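Local coordinates for second substrate binding domain of putative amino acid ABC transporter (Streptococcus pneumoniae, PDB 4OEN), which probably captures an amino acid outside the cell and delivers it to the membrane-embedded part of an ABC importer, at residues A[32-37]-A[42-47]; A[105-110]-A[153-158]; A[185-190]-A[196-201]. All blocks are in the same frame, centred on the assembly; numbering follows the deposited sequence.

Contact 1. Residues A[32-37]-A[42-47]; sequences LIKAIA and FEIEIT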
ATOM      1  N   LEU A  32      -3.619  -4.208  12.115  1.00 14.14           N
ATOM      2  CA  LEU A  32      -3.180  -5.577  11.891  1.00 11.77           C
ATOM      3  C   LEU A  32      -2.157  -6.021  12.941  1.00 12.04           C
ATOM      4  O   LEU A  32      -2.289  -7.092  13.514  1.00 16.34           O
ATOM      5  CB  LEU A  32      -2.603  -5.717  10.487  1.00 12.60           C
ATOM      6  CG  LEU A  32      -2.008  -7.080  10.143  1.00 12.94           C
ATOM      7  CD1 LEU A  32      -3.077  -8.144  10.157  1.00 15.72           C
ATOM      8  CD2 LEU A  32      -1.306  -6.995   8.804  1.00 16.94           C
ATOM      9  N   ILE A  33      -1.147  -5.198  13.224  1.00 14.00           N
ATOM     10  CA  ILE A  33      -0.146  -5.653  14.187  1.00 15.69           C
ATOM     11  C   ILE A  33      -0.762  -5.797  15.588  1.00 15.40           C
ATOM     12  O   ILE A  33      -0.447  -6.738  16.315  1.00 15.37           O
ATOM     13  CB  ILE A  33       1.098  -4.721  14.223  1.00 13.81           C
ATOM     14  CG1 ILE A  33       2.245  -5.412  14.968  1.00 20.28           C
ATOM     15  CG2 ILE A  33       0.771  -3.333  14.786  1.00 13.92           C
ATOM     16  CD1 ILE A  33       2.655  -6.727  14.347  1.00 21.24           C
ATOM     17  N   LYS A  34      -1.668  -4.897  15.951  1.00 12.84           N
ATOM     18  CA  LYS A  34      -2.357  -4.998  17.234  1.00 15.52           C
ATOM     19  C   LYS A  34      -3.207  -6.260  17.337  1.00 17.59           C
ATOM     20  O   LYS A  34      -3.226  -6.905  18.383  1.00 18.48           O
ATOM     21  CB  LYS A  34      -3.234  -3.776  17.461  1.00 20.06           C
ATOM     22  CG  LYS A  34      -2.431  -2.515  17.678  1.00 20.54           C
ATOM     23  CD  LYS A  34      -3.328  -1.313  17.719  1.00 21.43           C
ATOM     24  CE  LYS A  34      -2.498  -0.049  17.625  1.00 20.06           C
ATOM     25  NZ  LYS A  34      -3.339   1.169  17.731  1.00 25.45           N
ATOM     26  N   ALA A  35      -3.921  -6.601  16.263  1.00 15.90           N
ATOM     27  CA  ALA A  35      -4.741  -7.817  16.272  1.00 15.90           C
ATOM     28  C   ALA A  35      -3.895  -9.083  16.341  1.00 15.93           C
ATOM     29  O   ALA A  35      -4.292 -10.080  16.969  1.00 20.24           O
ATOM     30  CB  ALA A  35      -5.648  -7.860  15.043  1.00 16.11           C
ATOM     31  N   ILE A  36      -2.742  -9.050  15.680  1.00 16.91           N
ATOM     32  CA  ILE A  36      -1.846 -10.196  15.685  1.00 15.75           C
ATOM     33  C   ILE A  36      -1.222 -10.359  17.068  1.00 15.53           C
ATOM     34  O   ILE A  36      -1.136 -11.464  17.590  1.00 16.86           O
ATOM     35  CB  ILE A  36      -0.780 -10.047  14.591  1.00 16.53           C
ATOM     36  CG1 ILE A  36      -1.438 -10.287  13.230  1.00 20.29           C
ATOM     37  CG2 ILE A  36       0.379 -11.010  14.807  1.00 16.05           C
ATOM     38  CD1 ILE A  36      -0.505 -10.184  12.031  1.00 15.08           C
ATOM     39  N   ALA A  37      -0.812  -9.256  17.679  1.00 16.57           N
ATOM     40  CA  ALA A  37      -0.223  -9.329  19.009  1.00 19.06           C
ATOM     41  C   ALA A  37      -1.210  -9.927  20.002  1.00 21.40           C
ATOM     42  O   ALA A  37      -0.856 -10.756  20.839  1.00 22.34           O
ATOM     43  CB  ALA A  37       0.233  -7.946  19.466  1.00 18.13           C
ATOM     44  N   PHE A  42       1.437 -11.787  22.545  1.00 23.14           N
ATOM     45  CA  PHE A  42       2.593 -10.972  22.909  1.00 23.82           C
ATOM     46  C   PHE A  42       2.209  -9.503  23.035  1.00 27.30           C
ATOM     47  O   PHE A  42       1.149  -9.081  22.578  1.00 26.11           O
ATOM     48  CB  PHE A  42       3.771 -11.173  21.934  1.00 23.91           C
ATOM     49  CG  PHE A  42       3.493 -10.818  20.491  1.00 23.96           C
ATOM     50  CD1 PHE A  42       3.742  -9.540  20.000  1.00 20.50           C
ATOM     51  CD2 PHE A  42       3.063 -11.795  19.600  1.00 21.83           C
ATOM     52  CE1 PHE A  42       3.525  -9.238  18.656  1.00 19.76           C
ATOM     53  CE2 PHE A  42       2.844 -11.507  18.268  1.00 19.19           C
ATOM     54  CZ  PHE A  42       3.064 -10.229  17.788  1.00 19.88           C
ATOM     55  N   GLU A  43       3.052  -8.752  23.732  1.00 26.08           N
ATOM     56  CA  GLU A  43       2.840  -7.322  23.924  1.00 22.11           C
ATOM     57  C   GLU A  43       3.696  -6.533  22.953  1.00 23.03           C
ATOM     58  O   GLU A  43       4.791  -6.963  22.586  1.00 21.78           O
ATOM     59  CB  GLU A  43       3.166  -6.905  25.360  1.00 23.11           C
ATOM     60  CG  GLU A  43       2.165  -7.380  26.394  1.00 39.40           C
ATOM     61  CD  GLU A  43       2.310  -6.647  27.714  1.00 55.77           C
ATOM     62  OE1 GLU A  43       3.344  -5.970  27.911  1.00 60.74           O
ATOM     63  OE2 GLU A  43       1.396  -6.754  28.559  1.00 64.23           O
ATOM     64  N   ILE A  44       3.186  -5.382  22.529  1.00 22.11           N
ATOM     65  CA  ILE A  44       3.953  -4.510  21.656  1.00 17.72           C
ATOM     66  C   ILE A  44       3.899  -3.078  22.130  1.00 20.59           C
ATOM     67  O   ILE A  44       2.967  -2.661  22.821  1.00 22.34           O
ATOM     68  CB  ILE A  44       3.453  -4.535  20.202  1.00 14.10           C
ATOM     69  CG1 ILE A  44       1.973  -4.141  20.148  1.00 18.55           C
ATOM     70  CG2 ILE A  44       3.696  -5.903  19.558  1.00 18.71           C
ATOM     71  CD1 ILE A  44       1.390  -4.111  18.719  1.00 19.33           C
ATOM     72  N   GLU A  45       4.941  -2.341  21.768  1.00 19.48           N
ATOM     73  CA  GLU A  45       4.938  -0.893  21.841  1.00 18.14           C
ATOM     74  C   GLU A  45       5.148  -0.424  20.411  1.00 19.22           C
ATOM     75  O   GLU A  45       6.089  -0.850  19.761  1.00 23.64           O
ATOM     76  CB  GLU A  45       6.035  -0.353  22.741  1.00 22.28           C
ATOM     77  CG  GLU A  45       6.121   1.167  22.706  1.00 36.52           C
ATOM     78  CD  GLU A  45       7.460   1.693  23.191  1.00 53.99           C
ATOM     79  OE1 GLU A  45       8.378   0.873  23.419  1.00 59.55           O
ATOM     80  OE2 GLU A  45       7.594   2.928  23.345  1.00 57.01           O
ATOM     81  N   ILE A  46       4.274   0.447  19.929  1.00 16.90           N
ATOM     82  CA  ILE A  46       4.386   0.942  18.567  1.00 15.62           C
ATOM     83  C   ILE A  46       5.002   2.338  18.599  1.00 14.07           C
ATOM     84  O   ILE A  46       4.635   3.170  19.418  1.00 19.28           O
ATOM     85  CB  ILE A  46       3.019   0.995  17.859  1.00 16.15           C
ATOM     86  CG1 ILE A  46       2.437  -0.414  17.742  1.00 16.01           C
ATOM     87  CG2 ILE A  46       3.147   1.622  16.507  1.00 18.10           C
ATOM     88  CD1 ILE A  46       1.009  -0.454  17.175  1.00 17.70           C
ATOM     89  N   THR A  47       5.959   2.558  17.711  1.00 13.74           N
ATOM     90  CA  THR A  47       6.527   3.890  17.532  1.00 13.99           C
ATOM     91  C   THR A  47       6.341   4.290  16.074  1.00 13.29           C
ATOM     92  O   THR A  47       6.244   3.433  15.200  1.00 15.45           O
ATOM     93  CB  THR A  47       8.007   3.934  17.911  1.00 14.66           C
ATOM     94  OG1 THR A  47       8.763   3.080  17.050  1.00 17.73           O
ATOM     95  CG2 THR A  47       8.197   3.496  19.353  1.00 19.40           C
TER
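The carbonyl oxygen of A37 receives the backbone N-H of F42, with A37 O and F42 N 3.0 Å apart. The bond, well short of straight, spans five residues at the turn where helix 28-40 ends and the chain heads for strand 44-47. Next to this bond the F42 ring folds back over the helix. Its chi1 of 60° sets CG between the backbone N and the carbonyl carbon, a cramped rotamer that lays one ring face on the A37 backbone. A CH-pi contact results: A37 CA stands 3.7 Å from the ring centroid of F42, only 14° off the normal. A37 CB reaches the same ring at F42 CE1, 3.6 Å away, while I36 CG2 lies more loosely against F42 CZ.

Farther along, helix and strand run almost antiparallel, their short axes at 171° and 10.0 Å apart. I44 and I46 both direct their CB atoms at the helix and fill the interval with their CD1 methyls. I46 CD1 sits 3.7 Å from I33 CG2, the two side chains sliding past each other in opposite senses. The extended chain of K34 crosses I46 at about a right angle, and its CE methylene approaches I46 CD1 to 3.6 Å. I44 divides its branches, CG2 going to A37 CB and CD1 to the I33 side chain and carbonyl.

This is the second half of a beta-alpha-beta crossover, in which helix 28-40 links the parallel strands 5-8 and 44-47 of a type II periplasmic binding protein fold; Y5 meets the F42 ring edge-to-face. Chemically the join is one polar link at the turn followed by an aliphatic seam, in which K34 contributes methylenes to the packing while its ammonium group continues beyond them at the exposed margin.

Contact 2. Residues A[105-110]-A[153-158]; sequences EDLKGK and IDAVMD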
ATOM      1  N   GLU A 105      -7.873  -1.367 -23.988  1.00 18.99           N
ATOM      2  CA  GLU A 105      -8.169  -1.122 -25.400  1.00 20.91           C
ATOM      3  C   GLU A 105      -9.019   0.137 -25.579  1.00 22.52           C
ATOM      4  O   GLU A 105      -8.884   0.849 -26.578  1.00 22.68           O
ATOM      5  CB  GLU A 105      -8.887  -2.329 -26.019  1.00 26.22           C
ATOM      6  CG  GLU A 105      -7.994  -3.545 -26.271  1.00 36.24           C
ATOM      7  CD  GLU A 105      -7.781  -4.410 -25.035  1.00 44.89           C
ATOM      8  OE1 GLU A 105      -8.373  -4.117 -23.972  1.00 43.26           O
ATOM      9  OE2 GLU A 105      -7.011  -5.393 -25.133  1.00 49.10           O
ATOM     10  N   ASP A 106      -9.889   0.422 -24.607  1.00 19.05           N
ATOM     11  CA  ASP A 106     -10.732   1.622 -24.677  1.00 16.04           C
ATOM     12  C   ASP A 106      -9.918   2.914 -24.591  1.00 19.19           C
ATOM     13  O   ASP A 106     -10.423   3.996 -24.903  1.00 19.67           O
ATOM     14  CB  ASP A 106     -11.780   1.614 -23.564  1.00 18.66           C
ATOM     15  CG  ASP A 106     -12.903   0.621 -23.816  1.00 27.38           C
ATOM     16  OD1 ASP A 106     -13.050   0.152 -24.966  1.00 28.80           O
ATOM     17  OD2 ASP A 106     -13.657   0.323 -22.859  1.00 24.09           O
ATOM     18  N   LEU A 107      -8.667   2.792 -24.167  1.00 16.20           N
ATOM     19  CA  LEU A 107      -7.807   3.949 -23.997  1.00 13.57           C
ATOM     20  C   LEU A 107      -7.145   4.385 -25.292  1.00 16.42           C
ATOM     21  O   LEU A 107      -6.402   5.364 -25.292  1.00 16.73           O
ATOM     22  CB  LEU A 107      -6.717   3.663 -22.952  1.00 15.11           C
ATOM     23  CG  LEU A 107      -7.230   3.480 -21.525  1.00 19.57           C
ATOM     24  CD1 LEU A 107      -6.071   3.011 -20.655  1.00 21.73           C
ATOM     25  CD2 LEU A 107      -7.790   4.811 -21.042  1.00 18.04           C
ATOM     26  N   LYS A 108      -7.376   3.666 -26.388  1.00 16.00           N
ATOM     27  CA  LYS A 108      -6.729   4.031 -27.646  1.00 17.47           C
ATOM     28  C   LYS A 108      -7.052   5.479 -28.009  1.00 18.96           C
ATOM     29  O   LYS A 108      -8.220   5.855 -28.101  1.00 19.77           O
ATOM     30  CB  LYS A 108      -7.162   3.090 -28.773  1.00 22.69           C
ATOM     31  CG  LYS A 108      -6.345   3.218 -30.058  1.00 26.53           C
ATOM     32  CD  LYS A 108      -6.801   2.184 -31.082  1.00 36.49           C
ATOM     33  CE  LYS A 108      -5.991   2.287 -32.359  1.00 46.79           C
ATOM     34  NZ  LYS A 108      -6.107   3.647 -32.951  1.00 50.69           N
ATOM     35  N   GLY A 109      -6.014   6.296 -28.163  1.00 18.51           N
ATOM     36  CA  GLY A 109      -6.195   7.689 -28.530  1.00 17.96           C
ATOM     37  C   GLY A 109      -6.504   8.606 -27.359  1.00 17.91           C
ATOM     38  O   GLY A 109      -6.491   9.823 -27.511  1.00 19.71           O
ATOM     39  N   LYS A 110      -6.806   8.016 -26.200  1.00 15.17           N
ATOM     40  CA  LYS A 110      -7.084   8.767 -24.983  1.00 15.83           C
ATOM     41  C   LYS A 110      -5.790   9.184 -24.289  1.00 14.96           C
ATOM     42  O   LYS A 110      -4.696   8.745 -24.654  1.00 16.89           O
ATOM     43  CB  LYS A 110      -7.917   7.928 -24.003  1.00 19.61           C
ATOM     44  CG  LYS A 110      -9.179   7.336 -24.556  1.00 26.81           C
ATOM     45  CD  LYS A 110     -10.185   8.398 -24.873  1.00 24.41           C
ATOM     46  CE  LYS A 110     -11.534   7.788 -25.269  1.00 23.28           C
ATOM     47  NZ  LYS A 110     -12.414   8.869 -25.784  1.00 29.63           N
ATOM     48  N   ILE A 153      -7.422  15.011 -18.737  1.00 19.18           N
ATOM     49  CA  ILE A 153      -7.008  13.644 -19.031  1.00 19.83           C
ATOM     50  C   ILE A 153      -8.224  12.728 -18.861  1.00 16.66           C
ATOM     51  O   ILE A 153      -9.195  13.090 -18.195  1.00 18.87           O
ATOM     52  CB  ILE A 153      -5.852  13.184 -18.136  1.00 12.28           C
ATOM     53  CG1 ILE A 153      -6.208  13.378 -16.665  1.00 14.87           C
ATOM     54  CG2 ILE A 153      -4.588  13.990 -18.470  1.00 17.94           C
ATOM     55  CD1 ILE A 153      -5.191  12.837 -15.684  1.00 13.48           C
ATOM     56  N   ASP A 154      -8.159  11.548 -19.462  1.00 15.49           N
ATOM     57  CA  ASP A 154      -9.280  10.614 -19.475  1.00 13.62           C
ATOM     58  C   ASP A 154      -9.233   9.571 -18.364  1.00 14.86           C
ATOM     59  O   ASP A 154     -10.240   8.940 -18.040  1.00 17.17           O
ATOM     60  CB  ASP A 154      -9.323   9.925 -20.831  1.00 15.23           C
ATOM     61  CG  ASP A 154      -9.513  10.914 -21.958  1.00 20.81           C
ATOM     62  OD1 ASP A 154     -10.629  11.469 -22.057  1.00 19.95           O
ATOM     63  OD2 ASP A 154      -8.562  11.144 -22.736  1.00 20.22           O
ATOM     64  N   ALA A 155      -8.057   9.382 -17.788  1.00 14.73           N
ATOM     65  CA  ALA A 155      -7.826   8.339 -16.800  1.00 12.77           C
ATOM     66  C   ALA A 155      -6.529   8.635 -16.086  1.00 11.64           C
ATOM     67  O   ALA A 155      -5.736   9.476 -16.553  1.00 11.82           O
ATOM     68  CB  ALA A 155      -7.765   6.960 -17.454  1.00 15.69           C
ATOM     69  N   VAL A 156      -6.338   7.969 -14.949  1.00 13.18           N
ATOM     70  CA  VAL A 156      -5.047   7.959 -14.273  1.00 12.52           C
ATOM     71  C   VAL A 156      -4.626   6.523 -14.024  1.00 12.34           C
ATOM     72  O   VAL A 156      -5.449   5.603 -14.037  1.00 12.89           O
ATOM     73  CB  VAL A 156      -5.075   8.685 -12.908  1.00 13.89           C
ATOM     74  CG1 VAL A 156      -5.557  10.114 -13.061  1.00 16.23           C
ATOM     75  CG2 VAL A 156      -5.966   7.916 -11.911  1.00 14.59           C
ATOM     76  N   MET A 157      -3.336   6.330 -13.816  1.00 13.01           N
ATOM     77  CA  MET A 157      -2.805   5.065 -13.312  0.50 13.45           C
ATOM     78  C   MET A 157      -2.140   5.359 -11.967  1.00 13.63           C
ATOM     79  O   MET A 157      -1.302   6.250 -11.900  1.00 14.25           O
ATOM     80  CB  MET A 157      -1.797   4.464 -14.296  0.50 16.43           C
ATOM     81  CG  MET A 157      -1.573   2.974 -14.145  0.50 19.80           C
ATOM     82  SD  MET A 157      -2.832   2.040 -15.026  0.50 13.51           S
ATOM     83  CE  MET A 157      -2.529   0.370 -14.434  0.50 10.27           C
ATOM     84  N   ASP A 158      -2.498   4.625 -10.916  1.00 12.78           N
ATOM     85  CA  ASP A 158      -1.962   4.916  -9.576  1.00 11.75           C
ATOM     86  C   ASP A 158      -1.888   3.652  -8.736  1.00 13.01           C
ATOM     87  O   ASP A 158      -2.354   2.594  -9.141  1.00 12.00           O
ATOM     88  CB  ASP A 158      -2.850   5.959  -8.877  1.00 14.03           C
ATOM     89  CG  ASP A 158      -2.120   6.811  -7.828  1.00 17.80           C
ATOM     90  OD1 ASP A 158      -0.956   6.541  -7.415  1.00 17.79           O
ATOM     91  OD2 ASP A 158      -2.756   7.791  -7.387  1.00 20.23           O
TER
HETATM   92  O   HOH W   1     -12.032  11.463 -24.391  1.00 28.68           O
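K110 and D154 cross at about a right angle, the lysine chain passing over the carboxylate instead of meeting it head-on. K110 CB is 3.5 Å from D154 OD2, and K110 CD lies against the same carboxylate at D154 CG, 3.9 Å away. The bend at chi2 (-68°) turns the lysine chain back across the aspartate. The charged atoms stay apart, K110 NZ and D154 OD1 being separated by 4.9 Å, and a water joins them. It accepts from K110 NZ at 3.0 Å and donates to D154 OD1 at 2.7 Å, a water-mediated link. The other carboxylate oxygen, OD2, takes the backbone N-H of T111, which probably fixes the rotation of the aspartate.

Deeper in, the pairing is apolar: L107 swings its CD2 methyl to A155 CB, 4.2 Å away, a loose touch. L107 and K110 also mark the ends of a type II beta turn, closed by K110 N bonding to L107 O at 2.8 Å.

The turn leads into strand 111-115, which runs parallel to strand 155-159, and backbone bonds from D154 to T111 and from A155 to G113 continue the pairing. A155 also packs on L93 and V95 of strand 87-96, whereas L107 rests on I101 and Y133. The contact lies at the N-terminal ends of the two parallel strands, where segment 105-110 enters the sheet, with helix 141-150 packed against I153 and V156.

Contact 3. Residues A[185-190]-A[196-201]; sequences TAFAVK and ELIEMF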
ATOM      1  N   THR A 185       3.665  -6.865   0.251  1.00 14.18           N
ATOM      2  CA  THR A 185       3.807  -6.001   1.404  1.00 13.63           C
ATOM      3  C   THR A 185       3.934  -6.893   2.626  1.00 15.68           C
ATOM      4  O   THR A 185       3.139  -7.807   2.797  1.00 14.56           O
ATOM      5  CB  THR A 185       2.589  -5.071   1.559  1.00 17.95           C
ATOM      6  OG1 THR A 185       2.182  -4.595   0.269  1.00 17.77           O
ATOM      7  CG2 THR A 185       2.912  -3.901   2.462  1.00 20.04           C
ATOM      8  N   ALA A 186       4.926  -6.639   3.479  1.00 13.27           N
ATOM      9  CA  ALA A 186       5.125  -7.529   4.618  1.00 12.87           C
ATOM     10  C   ALA A 186       5.711  -6.828   5.827  1.00 16.78           C
ATOM     11  O   ALA A 186       6.219  -5.719   5.737  1.00 15.22           O
ATOM     12  CB  ALA A 186       6.026  -8.704   4.222  1.00 14.03           C
ATOM     13  N   PHE A 187       5.615  -7.513   6.963  1.00 12.37           N
ATOM     14  CA  PHE A 187       6.273  -7.149   8.215  1.00 11.22           C
ATOM     15  C   PHE A 187       7.717  -7.642   8.154  1.00 11.65           C
ATOM     16  O   PHE A 187       7.998  -8.615   7.454  1.00 15.79           O
ATOM     17  CB  PHE A 187       5.469  -7.801   9.365  1.00 13.28           C
ATOM     18  CG  PHE A 187       6.104  -7.714  10.719  1.00 12.38           C
ATOM     19  CD1 PHE A 187       5.972  -6.570  11.499  1.00 15.51           C
ATOM     20  CD2 PHE A 187       6.782  -8.807  11.244  1.00 18.51           C
ATOM     21  CE1 PHE A 187       6.545  -6.501  12.777  1.00 20.40           C
ATOM     22  CE2 PHE A 187       7.351  -8.748  12.511  1.00 20.18           C
ATOM     23  CZ  PHE A 187       7.241  -7.590  13.277  1.00 18.98           C
ATOM     24  N   ALA A 188       8.633  -6.967   8.851  1.00 12.31           N
ATOM     25  CA  ALA A 188      10.041  -7.374   8.777  1.00 16.67           C
ATOM     26  C   ALA A 188      10.742  -7.279  10.111  1.00 15.56           C
ATOM     27  O   ALA A 188      10.404  -6.439  10.944  1.00 14.31           O
ATOM     28  CB  ALA A 188      10.800  -6.525   7.740  1.00 17.59           C
ATOM     29  N   VAL A 189      11.727  -8.151  10.292  1.00 13.63           N
ATOM     30  CA  VAL A 189      12.652  -8.091  11.422  1.00 14.29           C
ATOM     31  C   VAL A 189      14.064  -8.022  10.848  1.00 15.03           C
ATOM     32  O   VAL A 189      14.268  -8.244   9.642  1.00 15.24           O
ATOM     33  CB  VAL A 189      12.511  -9.311  12.357  1.00 19.16           C
ATOM     34  CG1 VAL A 189      11.078  -9.392  12.903  1.00 18.14           C
ATOM     35  CG2 VAL A 189      12.854 -10.584  11.622  1.00 16.59           C
ATOM     36  N   LYS A 190      15.031  -7.679  11.686  1.00 15.88           N
ATOM     37  CA  LYS A 190      16.416  -7.704  11.228  1.00 16.72           C
ATOM     38  C   LYS A 190      16.792  -9.134  10.836  1.00 22.74           C
ATOM     39  O   LYS A 190      16.453 -10.069  11.549  1.00 20.10           O
ATOM     40  CB  LYS A 190      17.354  -7.163  12.309  1.00 18.20           C
ATOM     41  CG  LYS A 190      18.807  -7.094  11.866  1.00 22.86           C
ATOM     42  CD  LYS A 190      19.687  -6.504  12.952  1.00 28.57           C
ATOM     43  CE  LYS A 190      21.133  -6.437  12.490  1.00 29.94           C
ATOM     44  NZ  LYS A 190      21.986  -5.827  13.527  1.00 38.64           N
ATOM     45  N   GLU A 196      11.145 -15.679  16.244  1.00 21.16           N
ATOM     46  CA  GLU A 196       9.875 -16.095  16.823  1.00 21.72           C
ATOM     47  C   GLU A 196       8.796 -15.053  16.545  1.00 19.74           C
ATOM     48  O   GLU A 196       7.616 -15.378  16.468  1.00 20.95           O
ATOM     49  CB  GLU A 196      10.017 -16.356  18.324  1.00 24.03           C
ATOM     50  CG  GLU A 196      10.073 -15.126  19.219  1.00 28.20           C
ATOM     51  CD  GLU A 196      11.401 -14.382  19.181  1.00 30.78           C
ATOM     52  OE1 GLU A 196      12.374 -14.867  18.559  1.00 31.13           O
ATOM     53  OE2 GLU A 196      11.464 -13.289  19.782  1.00 30.43           O
ATOM     54  N   LEU A 197       9.206 -13.805  16.349  1.00 18.50           N
ATOM     55  CA  LEU A 197       8.255 -12.750  16.039  1.00 17.60           C
ATOM     56  C   LEU A 197       7.701 -12.925  14.628  1.00 18.61           C
ATOM     57  O   LEU A 197       6.515 -12.704  14.387  1.00 17.47           O
ATOM     58  CB  LEU A 197       8.909 -11.384  16.174  1.00 16.75           C
ATOM     59  CG  LEU A 197       8.052 -10.139  15.937  1.00 18.82           C
ATOM     60  CD1 LEU A 197       6.785 -10.163  16.785  1.00 22.15           C
ATOM     61  CD2 LEU A 197       8.895  -8.895  16.246  1.00 15.58           C
ATOM     62  N   ILE A 198       8.563 -13.325  13.694  1.00 17.76           N
ATOM     63  CA  ILE A 198       8.102 -13.642  12.343  1.00 18.90           C
ATOM     64  C   ILE A 198       7.153 -14.843  12.383  1.00 17.90           C
ATOM     65  O   ILE A 198       6.088 -14.832  11.746  1.00 17.41           O
ATOM     66  CB  ILE A 198       9.281 -13.948  11.388  1.00 18.01           C
ATOM     67  CG1 ILE A 198      10.083 -12.677  11.102  1.00 15.42           C
ATOM     68  CG2 ILE A 198       8.789 -14.588  10.090  1.00 16.48           C
ATOM     69  CD1 ILE A 198       9.263 -11.560  10.407  1.00 19.21           C
ATOM     70  N   GLU A 199       7.535 -15.871  13.137  1.00 19.02           N
ATOM     71  CA  GLU A 199       6.700 -17.060  13.296  1.00 22.68           C
ATOM     72  C   GLU A 199       5.305 -16.699  13.811  1.00 22.55           C
ATOM     73  O   GLU A 199       4.295 -17.133  13.261  1.00 22.51           O
ATOM     74  CB  GLU A 199       7.359 -18.064  14.247  1.00 27.56           C
ATOM     75  CG  GLU A 199       8.657 -18.672  13.739  1.00 40.87           C
ATOM     76  CD  GLU A 199       9.288 -19.654  14.727  1.00 54.95           C
ATOM     77  OE1 GLU A 199       8.565 -20.202  15.590  1.00 56.54           O
ATOM     78  OE2 GLU A 199      10.516 -19.870  14.643  1.00 60.88           O
ATOM     79  N   MET A 200       5.254 -15.886  14.859  1.00 21.01           N
ATOM     80  CA  MET A 200       3.972 -15.473  15.427  1.00 20.75           C
ATOM     81  C   MET A 200       3.202 -14.536  14.503  1.00 23.02           C
ATOM     82  O   MET A 200       1.966 -14.582  14.452  1.00 16.89           O
ATOM     83  CB  MET A 200       4.185 -14.816  16.789  1.00 22.32           C
ATOM     84  CG  MET A 200       4.626 -15.816  17.844  1.00 25.25           C
ATOM     85  SD  MET A 200       4.685 -15.132  19.499  1.00 28.73           S
ATOM     86  CE  MET A 200       5.982 -13.903  19.313  1.00 22.21           C
ATOM     87  N   PHE A 201       3.909 -13.678  13.771  1.00 18.79           N
ATOM     88  CA  PHE A 201       3.200 -12.807  12.848  1.00 19.40           C
ATOM     89  C   PHE A 201       2.494 -13.646  11.798  1.00 16.29           C
ATOM     90  O   PHE A 201       1.317 -13.430  11.504  1.00 17.44           O
ATOM     91  CB  PHE A 201       4.137 -11.800  12.171  1.00 15.83           C
ATOM     92  CG  PHE A 201       3.421 -10.833  11.252  1.00 13.87           C
ATOM     93  CD1 PHE A 201       3.056  -9.566  11.699  1.00 17.40           C
ATOM     94  CD2 PHE A 201       3.090 -11.197   9.959  1.00 13.83           C
ATOM     95  CE1 PHE A 201       2.387  -8.679  10.856  1.00 15.51           C
ATOM     96  CE2 PHE A 201       2.422 -10.326   9.110  1.00 18.26           C
ATOM     97  CZ  PHE A 201       2.069  -9.057   9.563  1.00 16.81           C
TER
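F187 lays its CB methylene over the face of F201, a CH-pi contact 3.6 Å from the F201 centroid and 15° off the normal. The two rings are nearly parallel, their planes at 5°, but slid so far apart that they barely overlap, with the F187 and F201 centroids separated by 4.8 Å. This strand-to-helix packing belongs to the alpha/beta lobe of a type II periplasmic binding protein fold, where strand 180-190 is followed by helix 195-210.

Both phenylalanines hold CG opposite the backbone N (chi1 171° for F187), which carries each ring out from its own backbone into the shared interior. L197 approaches F187 differently from F201: its CD2 methyl comes in at the ring edge, near the plane, 3.6 Å from F187 CZ, the two side chains crossing at about a right angle. I198 reaches the ring obliquely through CD1, 3.8 Å from F187 CD2. The F187 ring thus has F201 CD1 over one face, a leucine methyl at its edge and an isoleucine methyl coming in obliquely.

Helix 28-40 adds L32, I33 and I36 around F201, while I7 of strand 5-8 packs on F187, giving a largely apolar interior, with S83 beside F201. At the outer end of the contact both V189 methyls touch I198: CG1 faces I198 CD1 and also reaches L197 CD2, and V189 CG2 closes on I198 CG1 at 3.5 Å.

From the N terminus, contact 1 comes first, closing the short loop between helix 28-40 and strand 44-47. The chain then crosses to the other lobe, where contact 2 closes a longer loop, joining the turn before strand 111-115 to strand 155-159 after 42 intervening residues. Strand 180-190 leads back, and contact 3 closes the brief return into helix 195-210. The three follow in series, none nested or crossed. Contacts 1 and 3 merge on the same side of the chain's centre, tying helix 28-40 to helix 195-210: I36 CD1 meets F201 CE1 at 3.5 Å. Contact 2 lies across that centre, about 41 Å from contact 1 and 39 Å from contact 3, centre to centre.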